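Local coordinates for UPF0130 protein PH1069 (Pyrococcus horikoshii, PDB 2IT3) that probably methylates a wyosine intermediate at position 37 of tRNA(Phe), using S-adenosyl-L-methionine as methyl donor in the biosynthesis of wyosine derivatives, at residues M5-N10 against K141-E146; S55-V60 against L75-R80. All blocks are in the same frame, centred on the assembly; numbering follows the deposited sequence.

Contact 1: M5-N10 against K141-E146; sequences MRFTEN and KKLIVE
Phe7 and Leu143 pack side by side where the first turn of helix 6-27 meets the start of strand 143-148, a helix-on-sheet contact at one end of the TYW3 fold. The apolar part is a CH-pi contact: CB of Leu143 sits over one face of the Phe7 ring, 4.0 Å from its centroid and 19° off the normal. Leu143 CD1 stays on the same side of the ring and meets Phe7 CZ at 3.6 Å, so the leucine lies over the CD1, CE1 and CZ side of the ring. Thr8 OG1 lies over the opposite face, toward the rim, and its own hydrogen bond to the carbonyl of Lys113 helps to fix it there. With chi1 at 69°, Phe7 CG stands between the backbone N and the carbonyl carbon, which lays the ring alongside the leucine while CB rests against Lys142 CA at 3.7 Å. With an alanine in place of Phe7, one flank of Leu143 would probably lose its cover and a gap would open between helix and strand. Behind Leu143, Leu115 and Ala118 of helix 115-127 continue the apolar layer.

The polar part gathers on the backbone carbonyl of Lys141. A water 2.8 Å from Lys141 O also lies 2.9 Å from Phe7 O, bridging the two backbones. The carboxamide of Asn10, its CG anti to the backbone N, brings ND2 to Lys141 O at 2.9 Å; the N-H points almost straight at the oxygen (172°), which lies close to the amide plane.

Contact 2: S55-V60 against L75-R80; sequences SGRISV and LGKWHR
Trp78 meets Val60 at the indole edge, in the ring plane, with Val60 CG2 3.6 Å from CZ3, in the antiparallel hairpin of strands 48-63 and 73-78. Over one face of the indole, toward the rim, lies the carbonyl carbon of Gly76; a side chain at that glycine would run into the ring. Arg80 NH1 is also at the indole edge, although the guanidinium has its salt bridge with Glu86. The imidazole of His79 carries Arg57 CB over one face, 3.9 Å from the centroid, and has Ser55 O at its edge; its ND1 makes a weak hydrogen bond to Gly56 O at 3.3 Å.

Ile58 and Trp78 form a hydrogen-bonded pair, Ile58 N to Trp78 O at 2.7 Å and Trp78 N to Ile58 O at 2.8 Å, both nearly straight. Ile58, Val60 and Trp78 share one face of the sheet, where helix 84-92 covers Val60 and Trp78 and helix 167-194 covers Ile58.

Lys77 and Ser59 lie on the other face. There the end of Lys77 comes up to the Arg57 chain, both chains bent at chi3, and two like charges meet, Arg57 NE to Lys77 NZ at 3.2 Å. Lys77 also makes a cation-pi contact with Trp74.

A classic beta bulge interrupts the ladder at Val60, which Leu75 and Gly76 both face: Val60 O takes Leu75 N at 2.6 Å and, more weakly, Gly76 N at 3.2 Å.

In the fold
Both contacts reach the same antiparallel sheet, at places whose centres lie 31 Å apart on opposite sides of the chain's centre; their nearest atoms are about 11 Å from each other and do not touch. Contact 2 pairs neighbouring strands of a hairpin, whereas contact 1 brings the N-terminal helix against a strand more than 130 residues later, so the hairpin falls within the sequence that contact 1 spans. Strand 98-112 connects them, pairing with strand 48-63 and with strand 143-148. Contact 1 lies near the second subunit, whose Leu115 packs on Met5; contact 2 is touched by no other chain of the assembly.

Contact 1: M5-N10 against K141-E146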
HETATM    1  N   MSE A   5      -8.126 -23.226  15.725  1.00 54.41           N
HETATM    2  CA  MSE A   5      -8.066 -23.313  14.271  1.00 55.04           C
HETATM    3  C   MSE A   5      -6.840 -24.008  13.704  1.00 51.96           C
HETATM    4  O   MSE A   5      -5.768 -23.995  14.305  1.00 51.66           O
HETATM    5  CB  MSE A   5      -8.177 -21.926  13.666  1.00 54.50           C
HETATM    6  CG  MSE A   5      -9.511 -21.289  13.909  1.00 57.13           C
HETATM    7 SE   MSE A   5      -9.521 -19.575  13.129  1.00 63.05          SE
HETATM    8  CE  MSE A   5      -8.716 -18.571  14.572  1.00 61.34           C
ATOM      9  N   ARG A   6      -7.019 -24.586  12.519  1.00 49.57           N
ATOM     10  CA  ARG A   6      -5.976 -25.330  11.822  1.00 47.49           C
ATOM     11  C   ARG A   6      -4.579 -24.708  11.742  1.00 45.78           C
ATOM     12  O   ARG A   6      -3.577 -25.427  11.821  1.00 46.35           O
ATOM     13  CB  ARG A   6      -6.468 -25.694  10.417  1.00 48.07           C
ATOM     14  CG  ARG A   6      -6.643 -27.197  10.208  1.00 50.33           C
ATOM     15  CD  ARG A   6      -7.677 -27.511   9.136  1.00 53.18           C
ATOM     16  NE  ARG A   6      -9.022 -27.118   9.554  1.00 58.39           N
ATOM     17  CZ  ARG A   6     -10.134 -27.414   8.886  1.00 60.37           C
ATOM     18  NH1 ARG A   6     -10.072 -28.112   7.758  1.00 62.44           N
ATOM     19  NH2 ARG A   6     -11.312 -27.013   9.346  1.00 60.37           N
ATOM     20  N   PHE A   7      -4.481 -23.393  11.586  1.00 42.87           N
ATOM     21  CA  PHE A   7      -3.155 -22.802  11.515  1.00 40.96           C
ATOM     22  C   PHE A   7      -2.474 -22.881  12.888  1.00 40.43           C
ATOM     23  O   PHE A   7      -1.248 -22.895  12.988  1.00 39.95           O
ATOM     24  CB  PHE A   7      -3.222 -21.360  10.976  1.00 39.27           C
ATOM     25  CG  PHE A   7      -3.868 -20.377  11.903  1.00 38.38           C
ATOM     26  CD1 PHE A   7      -3.143 -19.781  12.924  1.00 36.19           C
ATOM     27  CD2 PHE A   7      -5.200 -20.021  11.737  1.00 37.06           C
ATOM     28  CE1 PHE A   7      -3.731 -18.842  13.767  1.00 34.38           C
ATOM     29  CE2 PHE A   7      -5.796 -19.087  12.573  1.00 36.69           C
ATOM     30  CZ  PHE A   7      -5.058 -18.495  13.590  1.00 35.23           C
ATOM     31  N   THR A   8      -3.275 -22.958  13.945  1.00 39.42           N
ATOM     32  CA  THR A   8      -2.728 -23.069  15.289  1.00 39.77           C
ATOM     33  C   THR A   8      -2.194 -24.496  15.442  1.00 40.81           C
ATOM     34  O   THR A   8      -1.088 -24.720  15.934  1.00 40.54           O
ATOM     35  CB  THR A   8      -3.815 -22.806  16.349  1.00 39.56           C
ATOM     36  OG1 THR A   8      -4.396 -21.515  16.125  1.00 37.20           O
ATOM     37  CG2 THR A   8      -3.219 -22.848  17.753  1.00 40.22           C
ATOM     38  N   GLU A   9      -2.992 -25.454  14.986  1.00 41.39           N
ATOM     39  CA  GLU A   9      -2.650 -26.869  15.038  1.00 42.89           C
ATOM     40  C   GLU A   9      -1.358 -27.103  14.257  1.00 42.59           C
ATOM     41  O   GLU A   9      -0.517 -27.917  14.650  1.00 43.01           O
ATOM     42  CB  GLU A   9      -3.793 -27.682  14.412  1.00 43.59           C
ATOM     43  CG  GLU A   9      -3.997 -29.107  14.936  1.00 48.73           C
ATOM     44  CD  GLU A   9      -2.867 -30.052  14.579  1.00 55.43           C
ATOM     45  OE1 GLU A   9      -1.883 -30.133  15.350  1.00 58.35           O
ATOM     46  OE2 GLU A   9      -2.962 -30.711  13.519  1.00 57.87           O
ATOM     47  N   ASN A  10      -1.191 -26.363  13.164  1.00 41.59           N
ATOM     48  CA  ASN A  10      -0.018 -26.521  12.305  1.00 40.99           C
ATOM     49  C   ASN A  10       1.154 -25.590  12.603  1.00 40.17           C
ATOM     50  O   ASN A  10       2.216 -25.704  11.985  1.00 39.56           O
ATOM     51  CB  ASN A  10      -0.437 -26.347  10.845  1.00 41.21           C
ATOM     52  CG  ASN A  10       0.673 -26.666   9.884  1.00 42.07           C
ATOM     53  OD1 ASN A  10       1.212 -27.770   9.891  1.00 42.77           O
ATOM     54  ND2 ASN A  10       1.024 -25.704   9.044  1.00 41.81           N
ATOM     55  N   LYS A 141      -2.896 -23.665   7.133  1.00 41.58           N
ATOM     56  CA  LYS A 141      -1.494 -23.937   7.445  1.00 41.26           C
ATOM     57  C   LYS A 141      -0.861 -22.821   8.295  1.00 38.89           C
ATOM     58  O   LYS A 141      -0.102 -23.070   9.219  1.00 38.80           O
ATOM     59  CB  LYS A 141      -0.719 -24.072   6.127  1.00 41.21           C
ATOM     60  CG  LYS A 141      -1.340 -25.101   5.180  1.00 43.25           C
ATOM     61  CD  LYS A 141      -0.608 -25.152   3.837  1.00 43.82           C
ATOM     62  CE  LYS A 141      -1.350 -26.000   2.798  1.00 50.98           C
ATOM     63  NZ  LYS A 141      -0.651 -25.932   1.516  1.00 49.56           N
ATOM     64  N   LYS A 142      -1.151 -21.556   7.937  1.00 36.46           N
ATOM     65  CA  LYS A 142      -0.518 -20.471   8.683  1.00 34.70           C
ATOM     66  C   LYS A 142      -1.278 -19.146   8.577  1.00 33.47           C
ATOM     67  O   LYS A 142      -2.094 -18.932   7.690  1.00 31.55           O
ATOM     68  CB  LYS A 142       0.918 -20.307   8.172  1.00 34.60           C
ATOM     69  CG  LYS A 142       0.978 -19.913   6.694  1.00 36.69           C
ATOM     70  CD  LYS A 142       2.416 -19.672   6.215  1.00 36.62           C
ATOM     71  CE  LYS A 142       2.491 -19.263   4.738  1.00 41.66           C
ATOM     72  NZ  LYS A 142       3.878 -18.979   4.388  1.00 42.89           N
ATOM     73  N   LEU A 143      -0.964 -18.267   9.520  1.00 31.49           N
ATOM     74  CA  LEU A 143      -1.539 -16.935   9.562  1.00 31.24           C
ATOM     75  C   LEU A 143      -0.360 -15.995   9.386  1.00 31.35           C
ATOM     76  O   LEU A 143       0.555 -15.978  10.203  1.00 30.27           O
ATOM     77  CB  LEU A 143      -2.231 -16.673  10.904  1.00 30.62           C
ATOM     78  CG  LEU A 143      -3.010 -15.355  10.966  1.00 31.32           C
ATOM     79  CD1 LEU A 143      -4.054 -15.415  12.070  1.00 31.20           C
ATOM     80  CD2 LEU A 143      -2.050 -14.200  11.187  1.00 27.45           C
ATOM     81  N   ILE A 144      -0.380 -15.218   8.310  1.00 31.26           N
ATOM     82  CA  ILE A 144       0.706 -14.291   8.045  1.00 30.65           C
ATOM     83  C   ILE A 144       0.315 -12.855   8.357  1.00 30.14           C
ATOM     84  O   ILE A 144      -0.713 -12.360   7.891  1.00 30.84           O
ATOM     85  CB  ILE A 144       1.155 -14.376   6.572  1.00 31.86           C
ATOM     86  CG1 ILE A 144       1.586 -15.807   6.241  1.00 29.76           C
ATOM     87  CG2 ILE A 144       2.284 -13.395   6.312  1.00 31.86           C
ATOM     88  CD1 ILE A 144       2.769 -16.311   7.067  1.00 30.94           C
ATOM     89  N   VAL A 145       1.142 -12.204   9.165  1.00 29.19           N
ATOM     90  CA  VAL A 145       0.948 -10.808   9.541  1.00 28.23           C
ATOM     91  C   VAL A 145       1.918 -10.010   8.680  1.00 27.66           C
ATOM     92  O   VAL A 145       3.071 -10.409   8.504  1.00 26.68           O
ATOM     93  CB  VAL A 145       1.301 -10.564  11.036  1.00 28.25           C
ATOM     94  CG1 VAL A 145       1.550  -9.085  11.287  1.00 25.25           C
ATOM     95  CG2 VAL A 145       0.175 -11.063  11.924  1.00 28.65           C
ATOM     96  N   GLU A 146       1.461  -8.888   8.138  1.00 26.12           N
ATOM     97  CA  GLU A 146       2.336  -8.065   7.316  1.00 26.20           C
ATOM     98  C   GLU A 146       2.590  -6.734   7.999  1.00 27.07           C
ATOM     99  O   GLU A 146       1.657  -6.030   8.381  1.00 26.27           O
ATOM    100  CB  GLU A 146       1.718  -7.830   5.923  1.00 26.07           C
ATOM    101  CG  GLU A 146       2.697  -7.251   4.902  1.00 26.39           C
ATOM    102  CD  GLU A 146       2.111  -7.149   3.495  1.00 30.10           C
ATOM    103  OE1 GLU A 146       1.095  -6.443   3.308  1.00 33.29           O
ATOM    104  OE2 GLU A 146       2.673  -7.772   2.569  1.00 33.95           O
TER
HETATM  105  O   HOH W   1       0.672 -21.403  11.397  1.00 40.82           O

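Contact 2: S55-V60 against L75-R80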
ATOM      1  N   SER A  55      14.227  -5.129   3.863  1.00 31.03           N
ATOM      2  CA  SER A  55      14.321  -3.763   4.356  1.00 30.13           C
ATOM      3  C   SER A  55      13.912  -2.767   3.265  1.00 30.38           C
ATOM      4  O   SER A  55      13.642  -3.147   2.128  1.00 29.35           O
ATOM      5  CB  SER A  55      15.749  -3.464   4.836  1.00 31.20           C
ATOM      6  OG  SER A  55      16.684  -3.502   3.771  1.00 28.42           O
ATOM      7  N   GLY A  56      13.864  -1.494   3.626  1.00 30.17           N
ATOM      8  CA  GLY A  56      13.490  -0.473   2.665  1.00 29.98           C
ATOM      9  C   GLY A  56      14.411  -0.509   1.458  1.00 31.19           C
ATOM     10  O   GLY A  56      15.508  -1.075   1.516  1.00 29.92           O
ATOM     11  N   ARG A  57      13.961   0.067   0.351  1.00 30.57           N
ATOM     12  CA  ARG A  57      14.787   0.094  -0.837  1.00 30.32           C
ATOM     13  C   ARG A  57      14.332   1.146  -1.825  1.00 29.54           C
ATOM     14  O   ARG A  57      13.140   1.464  -1.925  1.00 26.23           O
ATOM     15  CB  ARG A  57      14.810  -1.272  -1.523  1.00 32.23           C
ATOM     16  CG  ARG A  57      13.536  -1.640  -2.237  1.00 35.66           C
ATOM     17  CD  ARG A  57      13.751  -2.853  -3.124  1.00 47.11           C
ATOM     18  NE  ARG A  57      12.908  -2.806  -4.320  1.00 55.80           N
ATOM     19  CZ  ARG A  57      11.582  -2.891  -4.306  1.00 58.59           C
ATOM     20  NH1 ARG A  57      10.938  -3.039  -3.153  1.00 61.10           N
ATOM     21  NH2 ARG A  57      10.901  -2.801  -5.440  1.00 58.50           N
ATOM     22  N   ILE A  58      15.311   1.688  -2.536  1.00 27.63           N
ATOM     23  CA  ILE A  58      15.096   2.691  -3.555  1.00 27.27           C
ATOM     24  C   ILE A  58      15.448   1.969  -4.848  1.00 27.02           C
ATOM     25  O   ILE A  58      16.343   1.127  -4.864  1.00 26.24           O
ATOM     26  CB  ILE A  58      16.032   3.895  -3.332  1.00 27.69           C
ATOM     27  CG1 ILE A  58      15.720   4.534  -1.976  1.00 27.12           C
ATOM     28  CG2 ILE A  58      15.898   4.888  -4.482  1.00 26.55           C
ATOM     29  CD1 ILE A  58      16.601   5.752  -1.627  1.00 28.48           C
ATOM     30  N   SER A  59      14.731   2.270  -5.925  1.00 26.44           N
ATOM     31  CA  SER A  59      14.998   1.613  -7.195  1.00 26.66           C
ATOM     32  C   SER A  59      14.616   2.474  -8.376  1.00 26.07           C
ATOM     33  O   SER A  59      13.876   3.448  -8.244  1.00 24.52           O
ATOM     34  CB  SER A  59      14.211   0.302  -7.307  1.00 25.92           C
ATOM     35  OG  SER A  59      14.602  -0.619  -6.314  1.00 32.37           O
ATOM     36  N   VAL A  60      15.111   2.059  -9.538  1.00 27.19           N
ATOM     37  CA  VAL A  60      14.856   2.709 -10.813  1.00 27.88           C
ATOM     38  C   VAL A  60      14.527   1.540 -11.732  1.00 29.37           C
ATOM     39  O   VAL A  60      15.337   0.625 -11.868  1.00 26.87           O
ATOM     40  CB  VAL A  60      16.123   3.425 -11.335  1.00 28.05           C
ATOM     41  CG1 VAL A  60      15.878   3.983 -12.731  1.00 27.77           C
ATOM     42  CG2 VAL A  60      16.527   4.542 -10.375  1.00 29.77           C
ATOM     43  N   LEU A  75      16.756  -1.008 -13.355  1.00 29.85           N
ATOM     44  CA  LEU A  75      17.999  -0.384 -13.800  1.00 28.44           C
ATOM     45  C   LEU A  75      18.919  -0.068 -12.628  1.00 28.65           C
ATOM     46  O   LEU A  75      20.080   0.281 -12.814  1.00 29.73           O
ATOM     47  CB  LEU A  75      17.682   0.887 -14.594  1.00 28.16           C
ATOM     48  CG  LEU A  75      16.626   0.634 -15.677  1.00 27.87           C
ATOM     49  CD1 LEU A  75      16.134   1.933 -16.265  1.00 28.92           C
ATOM     50  CD2 LEU A  75      17.208  -0.262 -16.749  1.00 29.41           C
ATOM     51  N   GLY A  76      18.394  -0.194 -11.417  1.00 28.73           N
ATOM     52  CA  GLY A  76      19.183   0.069 -10.232  1.00 29.10           C
ATOM     53  C   GLY A  76      18.394  -0.255  -8.980  1.00 28.94           C
ATOM     54  O   GLY A  76      17.180  -0.042  -8.946  1.00 28.84           O
ATOM     55  N   LYS A  77      19.075  -0.778  -7.962  1.00 29.69           N
ATOM     56  CA  LYS A  77      18.443  -1.132  -6.690  1.00 31.39           C
ATOM     57  C   LYS A  77      19.364  -0.814  -5.530  1.00 30.87           C
ATOM     58  O   LYS A  77      20.499  -1.281  -5.495  1.00 30.11           O
ATOM     59  CB  LYS A  77      18.108  -2.627  -6.615  1.00 32.70           C
ATOM     60  CG  LYS A  77      17.013  -3.099  -7.544  1.00 38.14           C
ATOM     61  CD  LYS A  77      16.351  -4.365  -7.006  1.00 41.71           C
ATOM     62  CE  LYS A  77      15.668  -4.091  -5.677  1.00 45.17           C
ATOM     63  NZ  LYS A  77      14.801  -5.215  -5.217  1.00 50.59           N
ATOM     64  N   TRP A  78      18.862  -0.049  -4.569  1.00 30.16           N
ATOM     65  CA  TRP A  78      19.650   0.323  -3.408  1.00 30.32           C
ATOM     66  C   TRP A  78      18.860   0.132  -2.120  1.00 31.02           C
ATOM     67  O   TRP A  78      17.709   0.553  -2.017  1.00 30.02           O
ATOM     68  CB  TRP A  78      20.070   1.780  -3.518  1.00 30.63           C
ATOM     69  CG  TRP A  78      20.756   2.083  -4.791  1.00 31.05           C
ATOM     70  CD1 TRP A  78      22.080   1.916  -5.068  1.00 31.22           C
ATOM     71  CD2 TRP A  78      20.151   2.579  -5.985  1.00 29.03           C
ATOM     72  NE1 TRP A  78      22.337   2.282  -6.362  1.00 30.44           N
ATOM     73  CE2 TRP A  78      21.171   2.695  -6.950  1.00 32.19           C
ATOM     74  CE3 TRP A  78      18.845   2.940  -6.333  1.00 28.48           C
ATOM     75  CZ2 TRP A  78      20.927   3.158  -8.246  1.00 29.73           C
ATOM     76  CZ3 TRP A  78      18.601   3.400  -7.619  1.00 29.00           C
ATOM     77  CH2 TRP A  78      19.638   3.505  -8.559  1.00 29.55           C
ATOM     78  N   HIS A  79      19.495  -0.499  -1.139  1.00 32.75           N
ATOM     79  CA  HIS A  79      18.886  -0.746   0.164  1.00 34.49           C
ATOM     80  C   HIS A  79      19.540   0.192   1.179  1.00 34.93           C
ATOM     81  O   HIS A  79      19.886  -0.217   2.291  1.00 36.21           O
ATOM     82  CB  HIS A  79      19.108  -2.210   0.576  1.00 35.63           C
ATOM     83  CG  HIS A  79      18.327  -3.196  -0.238  1.00 39.84           C
ATOM     84  ND1 HIS A  79      17.045  -3.586   0.092  1.00 45.30           N
ATOM     85  CD2 HIS A  79      18.634  -3.847  -1.387  1.00 43.47           C
ATOM     86  CE1 HIS A  79      16.596  -4.435  -0.817  1.00 45.48           C
ATOM     87  NE2 HIS A  79      17.541  -4.609  -1.725  1.00 46.56           N
ATOM     88  N   ARG A  80      19.700   1.452   0.780  1.00 35.15           N
ATOM     89  CA  ARG A  80      20.315   2.487   1.611  1.00 35.03           C
ATOM     90  C   ARG A  80      20.034   3.845   0.970  1.00 35.82           C
ATOM     91  O   ARG A  80      19.476   3.910  -0.127  1.00 35.16           O
ATOM     92  CB  ARG A  80      21.831   2.275   1.662  1.00 36.88           C
ATOM     93  CG  ARG A  80      22.515   2.448   0.301  1.00 35.41           C
ATOM     94  CD  ARG A  80      24.009   2.159   0.356  1.00 36.22           C
ATOM     95  NE  ARG A  80      24.697   2.544  -0.879  1.00 40.64           N
ATOM     96  CZ  ARG A  80      24.531   1.942  -2.051  1.00 42.67           C
ATOM     97  NH1 ARG A  80      23.698   0.915  -2.157  1.00 48.02           N
ATOM     98  NH2 ARG A  80      25.186   2.373  -3.123  1.00 41.13           N
TER
HETATM   99  O   HOH W   2      17.353  -0.645   3.796  1.00 32.32           O